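Local structure of beta-n-acetylhexosaminidase (Streptococcus pneumoniae, 4AZC) at residues A34-Y39 with R358-A363; R52-D57 with D71-I76; N116-M121 with F179-Y184; G277-I282 with S324-W329. The protein probably removes terminal beta-linked N-acetylhexosamine residues from glycans, as a family 20 glycoside hydrolase with a TIM-barrel catalytic module. All coordinates share one frame; numbering follows the deposited sequence.

Interaction 1 of 4, residues A34-Y39 with R358-A363; sequences ASELGY and RANYNA
Glu-36 meets both Asn-360 and Asn-362 at the end of helix 24-37, and direct side-chain hydrogen bonding across the contact rests on the second. ND2 of Asn-362 donates to OE2 of Glu-36 over 3.2 Å; the oxygen lies close to the amide plane and is approached on its anti side, while carboxylate and amide planes stand 73° apart. The same amide also bonds to Asp-32, and its OD1 is taken by Arg-365 and Lys-107.

Van der Waals contact is supplied by Asn-360, which runs alongside Glu-36 in the same direction, its ND2 3.5 Å from Glu-36 CB. With CG anti to the backbone N (chi1 -174°), Asn-360 also brings OD1 round to accept from Asn-362 N at 3.2 Å, capping the first turn of helix 362-368.

Among backbone bonds, Arg-358 N donates to Gly-38 O at 3.1 Å. Gly-38 has positive phi, and its CA comes within 3.2 Å of Arg-358 O in a CA-H...O contact.

Two waters bridge further backbone atoms. One links Ser-35 O, Ala-359 O and Tyr-361 N; the other donates to Glu-36 O and Arg-358 O, each at 2.7 Å, so that a helix-end carbonyl finds a partner across the gap. The guanidinium of Arg-358 passes over one face of the Tyr-361 ring, where NH2 bonds to Tyr-395 O and NH1 forms a salt bridge with Asp-108.

Gly-38 closes helix 24-37 with a Schellman motif, and against this C-terminus lies the Asn-capped start of helix 362-368: one helix end packed on another helix's beginning.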
# COMPACT_ATOMS: atom_id res chain seq x y z
N ALA B 34 12.21 -6.03 2.16
CA ALA B 34 11.97 -5.12 1.04
C ALA B 34 13.24 -4.35 0.67
O ALA B 34 13.63 -4.30 -0.50
CB ALA B 34 10.83 -4.15 1.36
N SER B 35 13.89 -3.75 1.67
CA SER B 35 15.12 -2.96 1.45
C SER B 35 16.21 -3.82 0.84
O SER B 35 16.84 -3.42 -0.14
CB SER B 35 15.63 -2.37 2.76
OG SER B 35 16.71 -1.48 2.49
N GLU B 36 16.41 -5.00 1.40
CA GLU B 36 17.43 -5.92 0.93
C GLU B 36 17.18 -6.40 -0.49
O GLU B 36 18.12 -6.52 -1.28
CB GLU B 36 17.53 -7.12 1.87
CG GLU B 36 18.12 -6.74 3.22
CD GLU B 36 18.46 -7.94 4.09
OE1 GLU B 36 17.88 -9.04 3.86
OE2 GLU B 36 19.30 -7.78 5.01
N LEU B 37 15.92 -6.67 -0.81
CA LEU B 37 15.56 -7.22 -2.12
C LEU B 37 15.50 -6.16 -3.21
O LEU B 37 15.45 -6.50 -4.39
CB LEU B 37 14.25 -7.99 -2.05
CG LEU B 37 14.21 -9.32 -1.29
CD1 LEU B 37 12.80 -9.82 -1.28
CD2 LEU B 37 15.17 -10.41 -1.88
N GLY B 38 15.50 -4.88 -2.83
CA GLY B 38 15.55 -3.80 -3.82
C GLY B 38 14.23 -3.13 -4.13
O GLY B 38 14.12 -2.40 -5.12
N TYR B 39 13.23 -3.37 -3.28
CA TYR B 39 11.93 -2.70 -3.36
C TYR B 39 12.11 -1.24 -2.99
O TYR B 39 13.13 -0.87 -2.38
CB TYR B 39 10.93 -3.35 -2.38
CG TYR B 39 10.40 -4.68 -2.86
CD1 TYR B 39 11.14 -5.86 -2.68
CD2 TYR B 39 9.17 -4.76 -3.54
CE1 TYR B 39 10.67 -7.09 -3.15
CE2 TYR B 39 8.69 -5.98 -4.01
CZ TYR B 39 9.44 -7.14 -3.81
OH TYR B 39 8.95 -8.34 -4.28
N ARG B 358 16.69 -2.47 -6.80
CA ARG B 358 18.01 -2.07 -6.29
C ARG B 358 18.82 -3.26 -5.76
O ARG B 358 18.27 -4.32 -5.43
CB ARG B 358 17.89 -1.03 -5.18
CG ARG B 358 17.50 0.37 -5.60
CD ARG B 358 17.53 1.33 -4.37
NE ARG B 358 18.79 2.08 -4.27
CZ ARG B 358 19.21 2.73 -3.18
NH1 ARG B 358 18.49 2.73 -2.07
NH2 ARG B 358 20.37 3.39 -3.20
N ALA B 359 20.13 -3.05 -5.69
CA ALA B 359 21.03 -3.95 -4.98
C ALA B 359 20.77 -3.84 -3.48
O ALA B 359 19.97 -3.01 -3.03
CB ALA B 359 22.48 -3.61 -5.32
N ASN B 360 21.45 -4.67 -2.69
CA ASN B 360 21.23 -4.71 -1.25
C ASN B 360 22.21 -3.77 -0.55
O ASN B 360 23.40 -4.06 -0.48
CB ASN B 360 21.39 -6.15 -0.75
CG ASN B 360 21.04 -6.32 0.72
OD1 ASN B 360 20.91 -5.36 1.48
ND2 ASN B 360 20.90 -7.57 1.12
N TYR B 361 21.68 -2.65 -0.04
CA TYR B 361 22.51 -1.59 0.55
C TYR B 361 22.66 -1.65 2.08
O TYR B 361 23.28 -0.75 2.67
CB TYR B 361 22.02 -0.21 0.09
CG TYR B 361 22.54 0.11 -1.29
CD1 TYR B 361 23.79 0.71 -1.45
CD2 TYR B 361 21.81 -0.24 -2.43
CE1 TYR B 361 24.30 0.97 -2.71
CE2 TYR B 361 22.30 0.03 -3.70
CZ TYR B 361 23.55 0.63 -3.84
OH TYR B 361 24.04 0.88 -5.09
N ASN B 362 22.13 -2.70 2.70
CA ASN B 362 22.17 -2.87 4.16
C ASN B 362 23.57 -2.99 4.78
O ASN B 362 23.86 -2.35 5.79
CB ASN B 362 21.31 -4.05 4.61
CG ASN B 362 19.97 -3.62 5.17
OD1 ASN B 362 19.66 -2.43 5.27
ND2 ASN B 362 19.16 -4.61 5.55
N ALA B 363 24.42 -3.81 4.17
CA ALA B 363 25.81 -3.97 4.62
C ALA B 363 26.61 -2.67 4.48
O ALA B 363 27.43 -2.33 5.34
CB ALA B 363 26.50 -5.11 3.88
O HOH W 1 18.73 -1.90 -1.00
O HOH W 2 18.63 -6.57 -3.91

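Interaction 2 of 4, residues R52-D57 with D71-I76; sequences RFLLDD and DVKKAI
Leu-54 and Ile-76 lie alongside each other, pointing opposite ways, methyl against methyl: CD2 of Leu-54 lies 3.7 Å from CG2 of Ile-76. Both side chains start out toward the opposing segment. In Ile-76 the branch that touches is CG2, because CG1 is turned beside the backbone N (chi1 -76°) and CG2 is placed anti to it. The same CD2 of Leu-54 also rests against the helix backbone, 4.2 Å from CA of Lys-73, while its other methyl, CD1, faces CB of that lysine.

Lys-73 reaches across to the loop. Its chain is fully extended beyond CG, which carries the ammonium group to the loop backbone, where NZ donates to Asp-56 O at 2.6 Å. The nitrogen sits above the carbonyl plane, 36° out of it, and the C=O...N angle is 129°. Just before the tip, CE comes within 3.2 Å of Leu-55 O, so the end of the lysine lies against two successive carbonyls. The side chain of Asp-56 leaves the backbone away from the helix, and its OD1 is 5.5 Å from NZ of Lys-73; any attraction is probably modest and long-range.

The contact joins the loop between strands 41-45 and 60-62 to helix 69-83. Behind the loop, Leu-55 packs on Tyr-166 and Phe-169 of helix 153-170; Leu-54 also touches Ile-77 of helix 69-83, and Ile-76 also touches Ala-127 of helix 122-130.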
# COMPACT_ATOMS: atom_id res chain seq x y z
N ARG B 52 -7.16 -1.07 11.79
CA ARG B 52 -6.13 -1.54 12.70
C ARG B 52 -5.05 -0.49 12.96
O ARG B 52 -3.87 -0.81 13.09
CB ARG B 52 -5.53 -2.85 12.17
CG ARG B 52 -6.57 -3.94 11.95
CD ARG B 52 -6.01 -5.38 12.01
NE ARG B 52 -7.08 -6.37 11.82
CZ ARG B 52 -7.81 -6.90 12.81
NH1 ARG B 52 -7.58 -6.57 14.08
NH2 ARG B 52 -8.76 -7.78 12.53
N PHE B 53 -5.48 0.77 13.03
CA PHE B 53 -4.61 1.89 13.33
C PHE B 53 -5.41 2.93 14.10
O PHE B 53 -6.47 3.36 13.64
CB PHE B 53 -4.04 2.50 12.03
CG PHE B 53 -3.13 3.70 12.25
CD1 PHE B 53 -2.20 3.72 13.31
CD2 PHE B 53 -3.18 4.79 11.38
CE1 PHE B 53 -1.36 4.83 13.50
CE2 PHE B 53 -2.34 5.89 11.56
CZ PHE B 53 -1.43 5.91 12.63
N LEU B 54 -4.91 3.32 15.27
CA LEU B 54 -5.52 4.41 16.05
C LEU B 54 -4.53 5.53 16.29
O LEU B 54 -3.41 5.28 16.76
CB LEU B 54 -6.00 3.90 17.42
CG LEU B 54 -7.11 2.86 17.51
CD1 LEU B 54 -7.25 2.37 18.97
CD2 LEU B 54 -8.43 3.43 16.99
N LEU B 55 -4.93 6.77 16.01
CA LEU B 55 -4.12 7.94 16.39
C LEU B 55 -4.20 8.19 17.90
O LEU B 55 -5.15 7.78 18.55
CB LEU B 55 -4.58 9.20 15.64
CG LEU B 55 -4.68 9.04 14.12
CD1 LEU B 55 -5.40 10.21 13.49
CD2 LEU B 55 -3.30 8.83 13.49
N ASP B 56 -3.21 8.88 18.45
CA ASP B 56 -3.27 9.27 19.85
C ASP B 56 -4.52 10.10 20.14
O ASP B 56 -5.18 9.89 21.15
CB ASP B 56 -1.99 10.01 20.28
CG ASP B 56 -0.76 9.09 20.28
OD1 ASP B 56 -0.89 7.86 20.49
OD2 ASP B 56 0.36 9.63 20.07
N ASP B 57 -4.86 11.02 19.23
CA ASP B 57 -6.07 11.84 19.35
C ASP B 57 -7.08 11.48 18.25
O ASP B 57 -6.87 11.80 17.07
CB ASP B 57 -5.75 13.34 19.28
CG ASP B 57 -7.00 14.22 19.40
OD1 ASP B 57 -7.85 13.95 20.26
OD2 ASP B 57 -7.15 15.18 18.62
N ASP B 71 -14.21 7.84 23.05
CA ASP B 71 -15.41 7.19 22.49
C ASP B 71 -15.14 6.64 21.08
O ASP B 71 -15.61 5.54 20.73
CB ASP B 71 -16.60 8.16 22.46
CG ASP B 71 -17.04 8.62 23.86
OD1 ASP B 71 -16.75 7.92 24.86
OD2 ASP B 71 -17.70 9.68 23.95
N VAL B 72 -14.39 7.41 20.29
CA VAL B 72 -14.03 7.02 18.92
C VAL B 72 -13.13 5.77 18.94
O VAL B 72 -13.42 4.78 18.26
CB VAL B 72 -13.38 8.20 18.14
CG1 VAL B 72 -12.90 7.76 16.77
CG2 VAL B 72 -14.38 9.33 17.98
N LYS B 73 -12.07 5.82 19.75
CA LYS B 73 -11.19 4.65 19.93
C LYS B 73 -11.95 3.41 20.37
O LYS B 73 -11.72 2.33 19.83
CB LYS B 73 -10.09 4.96 20.96
CG LYS B 73 -9.11 6.00 20.48
CD LYS B 73 -8.03 6.23 21.51
CE LYS B 73 -7.06 7.26 21.02
NZ LYS B 73 -6.10 7.61 22.10
N LYS B 74 -12.84 3.57 21.35
CA LYS B 74 -13.63 2.45 21.87
C LYS B 74 -14.51 1.86 20.78
O LYS B 74 -14.57 0.64 20.61
CB LYS B 74 -14.50 2.92 23.04
CG LYS B 74 -15.13 1.78 23.82
CD LYS B 74 -15.99 2.32 24.96
CE LYS B 74 -16.17 1.29 26.06
NZ LYS B 74 -17.19 0.26 25.71
N ALA B 75 -15.20 2.73 20.03
CA ALA B 75 -16.09 2.29 18.96
C ALA B 75 -15.35 1.56 17.84
O ALA B 75 -15.86 0.59 17.29
CB ALA B 75 -16.87 3.47 18.40
N ILE B 76 -14.14 2.02 17.52
CA ILE B 76 -13.32 1.43 16.45
C ILE B 76 -12.76 0.07 16.89
O ILE B 76 -12.72 -0.88 16.10
CB ILE B 76 -12.21 2.41 15.99
CG1 ILE B 76 -12.83 3.50 15.10
CG2 ILE B 76 -11.10 1.66 15.23
CD1 ILE B 76 -11.93 4.68 14.82

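Interaction 3 of 4, residues N116-M121 with F179-Y184; sequences NSPGHM and FGTDEY. With NGW ((2S,3aR,5R,6S,7R,7aR)-5-(hydroxymethyl)-2-methyl-2,3a,5,6,7,7a-hexahydro-1H-pyrano[3,2-d][1,3]thiazole-6,7-diol), chain K.
Asp-182 and Glu-183 reach the bound thiazolidine-fused sugar beside His-120, each through one carboxylate oxygen near the ligand nitrogen N2. N2 of the ligand donates to Asp-182 OD2 at 2.6 Å and only weakly to Glu-183 OE1 at 3.4 Å, while Glu-183 OE1 also lies 3.2 Å from ligand C2.

The next shell holds these carboxylates in place. NE2 of His-120 donates to Glu-183 OE1 over 3.0 Å; the oxygen lies in the ring plane and uses its anti lone pair, although the bond is bent to 135° at the hydrogen. Asp-182 OD2 is also close to NE2, but the angle is too poor for a bond. On the other branch of Asp-182, ND2 of Asn-116 donates to OD1 over 2.7 Å, nearly straight, with OD1 in the amide plane and using its syn lone pair; amide and carboxylate are nearly coplanar. With chi1 at 67°, CG of Asp-182 lies between its own N and carbonyl carbon, presenting one oxygen to Asn-116 and the other to the ligand.

Further out, His-120 ND1 is bonded to Asp-49, and a water bridges His-120 N to Glu-183 O. A second water donates to Asn-116 OD1 and Asp-182 O. Pro-118, after a cis peptide, sets CG against the edge of the Tyr-184 ring at 3.7 Å from CD1.

The segments span the C-terminal ends of neighbouring parallel strands 110-117 and 176-180 and the loops beyond, where a TIM barrel carries its active site. The adjacent Asp-Glu pair is consistent with the substrate-assisted mechanism of family 20, in which the substrate's acetamido group acts as nucleophile.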
# COMPACT_ATOMS: atom_id res chain seq x y z
N ASN B 116 -9.40 2.21 3.64
CA ASN B 116 -10.44 1.93 2.63
C ASN B 116 -11.84 2.46 2.98
O ASN B 116 -12.26 2.42 4.14
CB ASN B 116 -10.52 0.41 2.37
CG ASN B 116 -10.77 0.06 0.90
OD1 ASN B 116 -11.39 0.83 0.15
ND2 ASN B 116 -10.29 -1.11 0.49
N SER B 117 -12.53 2.95 1.96
CA SER B 117 -13.94 3.37 2.00
C SER B 117 -14.32 3.69 0.54
O SER B 117 -13.43 3.92 -0.27
CB SER B 117 -14.15 4.59 2.92
OG SER B 117 -13.67 5.79 2.34
N PRO B 118 -15.63 3.69 0.19
CA PRO B 118 -16.81 3.40 1.00
C PRO B 118 -17.12 1.90 1.10
O PRO B 118 -18.13 1.53 1.70
CB PRO B 118 -17.93 4.12 0.24
CG PRO B 118 -17.51 4.00 -1.19
CD PRO B 118 -16.00 4.11 -1.17
N GLY B 119 -16.28 1.05 0.51
CA GLY B 119 -16.39 -0.40 0.71
C GLY B 119 -15.34 -0.87 1.71
O GLY B 119 -14.60 -0.05 2.27
N HIS B 120 -15.25 -2.17 1.94
CA HIS B 120 -14.26 -2.72 2.88
C HIS B 120 -14.09 -1.85 4.14
O HIS B 120 -12.98 -1.46 4.50
CB HIS B 120 -12.91 -2.92 2.18
CG HIS B 120 -12.96 -3.88 1.03
ND1 HIS B 120 -13.05 -5.24 1.20
CD2 HIS B 120 -12.94 -3.66 -0.30
CE1 HIS B 120 -13.08 -5.83 0.02
NE2 HIS B 120 -13.02 -4.89 -0.91
N MET B 121 -15.20 -1.54 4.79
CA MET B 121 -15.18 -0.68 5.96
C MET B 121 -16.12 -1.19 7.06
O MET B 121 -16.74 -0.39 7.75
CB MET B 121 -15.51 0.76 5.54
CG MET B 121 -16.88 0.95 4.88
SD MET B 121 -17.26 2.68 4.60
CE MET B 121 -17.38 3.29 6.29
N PHE B 179 -6.89 5.75 -0.75
CA PHE B 179 -8.22 5.75 -0.15
C PHE B 179 -9.14 4.63 -0.70
O PHE B 179 -10.31 4.54 -0.37
CB PHE B 179 -8.83 7.15 -0.20
CG PHE B 179 -8.98 7.71 -1.58
CD1 PHE B 179 -9.99 7.28 -2.43
CD2 PHE B 179 -8.12 8.72 -2.03
CE1 PHE B 179 -10.14 7.82 -3.71
CE2 PHE B 179 -8.26 9.26 -3.30
CZ PHE B 179 -9.27 8.81 -4.14
N GLY B 180 -8.56 3.77 -1.54
CA GLY B 180 -9.19 2.52 -1.96
C GLY B 180 -10.29 2.62 -3.00
O GLY B 180 -10.02 2.70 -4.19
N THR B 181 -11.54 2.60 -2.52
CA THR B 181 -12.78 2.61 -3.34
C THR B 181 -13.09 1.33 -4.13
O THR B 181 -14.02 1.31 -4.96
CB THR B 181 -12.94 3.89 -4.22
OG1 THR B 181 -12.01 3.87 -5.32
CG2 THR B 181 -12.74 5.17 -3.39
N ASP B 182 -12.36 0.27 -3.87
CA ASP B 182 -12.57 -0.99 -4.58
C ASP B 182 -13.83 -1.72 -4.11
O ASP B 182 -14.29 -1.55 -2.97
CB ASP B 182 -11.34 -1.91 -4.45
CG ASP B 182 -11.11 -2.40 -3.04
OD1 ASP B 182 -11.01 -1.56 -2.12
OD2 ASP B 182 -11.00 -3.64 -2.84
N GLU B 183 -14.38 -2.53 -5.01
CA GLU B 183 -15.46 -3.48 -4.69
C GLU B 183 -16.64 -2.93 -3.84
O GLU B 183 -16.97 -3.51 -2.79
CB GLU B 183 -14.87 -4.77 -4.06
CG GLU B 183 -13.95 -5.56 -5.02
CD GLU B 183 -13.31 -6.81 -4.41
OE1 GLU B 183 -12.98 -6.82 -3.19
OE2 GLU B 183 -13.12 -7.78 -5.16
N TYR B 184 -17.27 -1.84 -4.30
CA TYR B 184 -18.50 -1.31 -3.66
C TYR B 184 -19.56 -2.38 -3.43
O TYR B 184 -19.90 -3.14 -4.34
CB TYR B 184 -19.13 -0.14 -4.46
CG TYR B 184 -20.19 0.61 -3.65
CD1 TYR B 184 -19.83 1.67 -2.81
CD2 TYR B 184 -21.53 0.24 -3.69
CE1 TYR B 184 -20.78 2.35 -2.04
CE2 TYR B 184 -22.50 0.90 -2.91
CZ TYR B 184 -22.12 1.96 -2.09
OH TYR B 184 -23.06 2.62 -1.32
O4 NGW K . -8.36 -9.32 -0.67
C4 NGW K . -8.98 -9.05 -1.92
C3 NGW K . -9.18 -7.55 -2.08
C5 NGW K . -8.08 -9.57 -3.04
O3 NGW K . -9.97 -7.05 -0.99
C2 NGW K . -9.84 -7.25 -3.45
N2 NGW K . -9.79 -5.80 -3.77
C1 NGW K . -9.10 -7.96 -4.61
C7 NGW K . -8.39 -5.41 -4.02
C8 NGW K . -8.37 -4.15 -4.88
S1 NGW K . -7.67 -6.85 -4.88
O5 NGW K . -8.76 -9.36 -4.29
C6 NGW K . -7.79 -11.08 -2.89
O6 NGW K . -9.02 -11.81 -2.87
O HOH W 3 -13.83 0.34 -1.03
O HOH W 4 -11.19 5.97 1.77
O HOH W 5 -16.59 -3.99 -0.12

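Interaction 4 of 4, residues G277-I282 with S324-W329; sequences GDWYYI and SMLSIW. With NGW ((2S,3aR,5R,6S,7R,7aR)-5-(hydroxymethyl)-2-methyl-2,3a,5,6,7,7a-hexahydro-1H-pyrano[3,2-d][1,3]thiazole-6,7-diol), chain K.
Tyr-281 O accepts from Trp-329 N at 2.8 Å, the shorter of two backbone bonds that pair the strands. The other, Tyr-281 N to Ser-327 O, is 3.2 Å long. Tyr-281 thus bonds on both sides of Ile-328, as expected of a parallel bridge. CA-H...O contacts, such as that from Ile-282 CA to Trp-329 O, run beside these bonds.

Strand 281-282 and strand 321-329 are joined through helix 294-303 in a beta-alpha-beta unit; the short strand pairs with the C-terminal part of 321-329, a strand of the TIM barrel.

Side chains on the ligand side include Tyr-280, Ile-282 and Trp-329. The indole turns its edge to the Tyr-280 face in a T-shaped stack, planes 66° apart, with NE1 3.2 Å above the ring plane and over its centre. Gly-277 CA covers the opposite face of that phenol. One face of Trp-329 in turn carries the ligand's sugar ring, whose C5 lies over it, and O4 is 3.3 Å from CE3. Tyr-280 OH comes within 3.0 Å of ligand S1 and has no hydrogen-bonding partner in the model. Ile-282 adds CG1 at 3.7 Å from ligand C6.

Away from the pocket, CB of Trp-279 packs on CG of Leu-326 at 3.8 Å. Its indole edge lies near Met-325 O, while NE1 bonds to Asn-300 O.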
# COMPACT_ATOMS: atom_id res chain seq x y z
N GLY B 277 -3.21 -8.57 -10.55
CA GLY B 277 -3.79 -9.69 -9.81
C GLY B 277 -3.04 -11.01 -9.95
O GLY B 277 -3.15 -11.87 -9.07
N ASP B 278 -2.29 -11.19 -11.03
CA ASP B 278 -1.50 -12.42 -11.22
C ASP B 278 -0.52 -12.69 -10.08
O ASP B 278 -0.17 -13.85 -9.81
CB ASP B 278 -0.71 -12.39 -12.54
CG ASP B 278 -1.59 -12.36 -13.75
OD1 ASP B 278 -2.80 -12.65 -13.61
OD2 ASP B 278 -1.07 -12.05 -14.85
N TRP B 279 -0.08 -11.63 -9.41
CA TRP B 279 0.94 -11.76 -8.36
C TRP B 279 0.37 -11.92 -6.95
O TRP B 279 1.14 -12.01 -5.99
CB TRP B 279 1.90 -10.57 -8.41
CG TRP B 279 2.59 -10.39 -9.77
CD1 TRP B 279 3.16 -11.36 -10.55
CD2 TRP B 279 2.80 -9.15 -10.46
NE1 TRP B 279 3.70 -10.81 -11.68
CE2 TRP B 279 3.50 -9.45 -11.65
CE3 TRP B 279 2.47 -7.82 -10.18
CZ2 TRP B 279 3.85 -8.47 -12.57
CZ3 TRP B 279 2.82 -6.84 -11.10
CH2 TRP B 279 3.51 -7.17 -12.28
N TYR B 280 -0.95 -11.95 -6.84
CA TYR B 280 -1.63 -12.06 -5.53
C TYR B 280 -1.34 -13.33 -4.78
O TYR B 280 -1.34 -14.42 -5.36
CB TYR B 280 -3.16 -12.00 -5.70
CG TYR B 280 -3.70 -10.63 -5.91
CD1 TYR B 280 -2.85 -9.54 -6.11
CD2 TYR B 280 -5.07 -10.41 -5.97
CE1 TYR B 280 -3.34 -8.26 -6.33
CE2 TYR B 280 -5.58 -9.12 -6.19
CZ TYR B 280 -4.70 -8.06 -6.37
OH TYR B 280 -5.18 -6.78 -6.58
N TYR B 281 -1.14 -13.19 -3.48
CA TYR B 281 -1.18 -14.33 -2.58
C TYR B 281 -2.10 -14.01 -1.40
O TYR B 281 -1.93 -13.00 -0.72
CB TYR B 281 0.22 -14.71 -2.09
CG TYR B 281 0.18 -15.79 -1.03
CD1 TYR B 281 -0.50 -16.99 -1.24
CD2 TYR B 281 0.83 -15.60 0.20
CE1 TYR B 281 -0.56 -17.98 -0.27
CE2 TYR B 281 0.78 -16.59 1.19
CZ TYR B 281 0.09 -17.77 0.94
OH TYR B 281 0.04 -18.75 1.90
N ILE B 282 -3.07 -14.89 -1.19
CA ILE B 282 -4.05 -14.78 -0.11
C ILE B 282 -3.61 -15.77 0.95
O ILE B 282 -3.49 -16.97 0.66
CB ILE B 282 -5.49 -15.13 -0.60
CG1 ILE B 282 -6.06 -14.02 -1.48
CG2 ILE B 282 -6.45 -15.39 0.59
CD1 ILE B 282 -5.83 -14.21 -2.96
N SER B 324 5.26 -1.04 -10.07
CA SER B 324 4.43 -2.22 -9.88
C SER B 324 4.34 -2.61 -8.41
O SER B 324 5.26 -2.33 -7.62
CB SER B 324 4.98 -3.40 -10.68
OG SER B 324 4.98 -3.14 -12.08
N MET B 325 3.25 -3.28 -8.07
CA MET B 325 2.96 -3.65 -6.69
C MET B 325 2.56 -5.12 -6.61
O MET B 325 1.71 -5.57 -7.37
CB MET B 325 1.86 -2.75 -6.12
CG MET B 325 1.47 -3.06 -4.68
SD MET B 325 0.76 -1.67 -3.77
CE MET B 325 -0.98 -1.91 -4.09
N LEU B 326 3.21 -5.86 -5.72
CA LEU B 326 2.83 -7.25 -5.44
C LEU B 326 2.10 -7.27 -4.09
O LEU B 326 2.50 -6.59 -3.14
CB LEU B 326 4.07 -8.18 -5.48
CG LEU B 326 3.85 -9.69 -5.27
CD1 LEU B 326 4.94 -10.51 -5.93
CD2 LEU B 326 3.75 -10.04 -3.78
N SER B 327 1.00 -8.02 -4.03
CA SER B 327 0.05 -7.86 -2.95
C SER B 327 -0.24 -9.14 -2.18
O SER B 327 -0.59 -10.17 -2.77
CB SER B 327 -1.26 -7.25 -3.47
OG SER B 327 -1.04 -6.05 -4.20
N ILE B 328 -0.11 -9.04 -0.86
CA ILE B 328 -0.46 -10.09 0.07
C ILE B 328 -1.82 -9.75 0.70
O ILE B 328 -2.01 -8.65 1.22
CB ILE B 328 0.62 -10.25 1.18
CG1 ILE B 328 2.05 -10.29 0.58
CG2 ILE B 328 0.32 -11.46 2.06
CD1 ILE B 328 2.33 -11.43 -0.40
N TRP B 329 -2.76 -10.68 0.64
CA TRP B 329 -4.12 -10.41 1.12
C TRP B 329 -4.53 -11.39 2.21
O TRP B 329 -4.08 -12.54 2.24
CB TRP B 329 -5.12 -10.48 -0.03
CG TRP B 329 -4.89 -9.47 -1.11
CD1 TRP B 329 -4.32 -9.69 -2.33
CD2 TRP B 329 -5.24 -8.08 -1.08
NE1 TRP B 329 -4.30 -8.53 -3.07
CE2 TRP B 329 -4.85 -7.52 -2.32
CE3 TRP B 329 -5.83 -7.24 -0.13
CZ2 TRP B 329 -5.04 -6.17 -2.64
CZ3 TRP B 329 -6.03 -5.89 -0.44
CH2 TRP B 329 -5.63 -5.37 -1.69
O4 NGW K . -8.36 -9.32 -0.67
C4 NGW K . -8.98 -9.05 -1.92
C3 NGW K . -9.18 -7.55 -2.08
C5 NGW K . -8.08 -9.57 -3.04
O3 NGW K . -9.97 -7.05 -0.99
C2 NGW K . -9.84 -7.25 -3.45
N2 NGW K . -9.79 -5.80 -3.77
C1 NGW K . -9.10 -7.96 -4.61
C7 NGW K . -8.39 -5.41 -4.02
C8 NGW K . -8.37 -4.15 -4.88
S1 NGW K . -7.67 -6.85 -4.88
O5 NGW K . -8.76 -9.36 -4.29
C6 NGW K . -7.79 -11.08 -2.89
O6 NGW K . -9.02 -11.81 -2.87

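Interactions 3 and 4 share the ligand: residues 116-121 with 179-184 supply the acidic side facing its ring nitrogen, whereas 277-282 with 324-329 supply aromatic and apolar groups round its sulfur and sugar ring. Their centres are 18 Å apart, with nearest atoms about 6 Å apart, and both belong to the same parallel sheet; Asp-331 and Arg-19 add further hydrogen bonds to the ligand. Interaction 1 lies on the far side of the chain's centre from interaction 3, yet its nearest atoms come within about 5 Å of interaction 4. Interaction 2 is peripheral, its nearest atoms about 9 Å from interaction 3. Along the chain, interaction 1 encloses the other three.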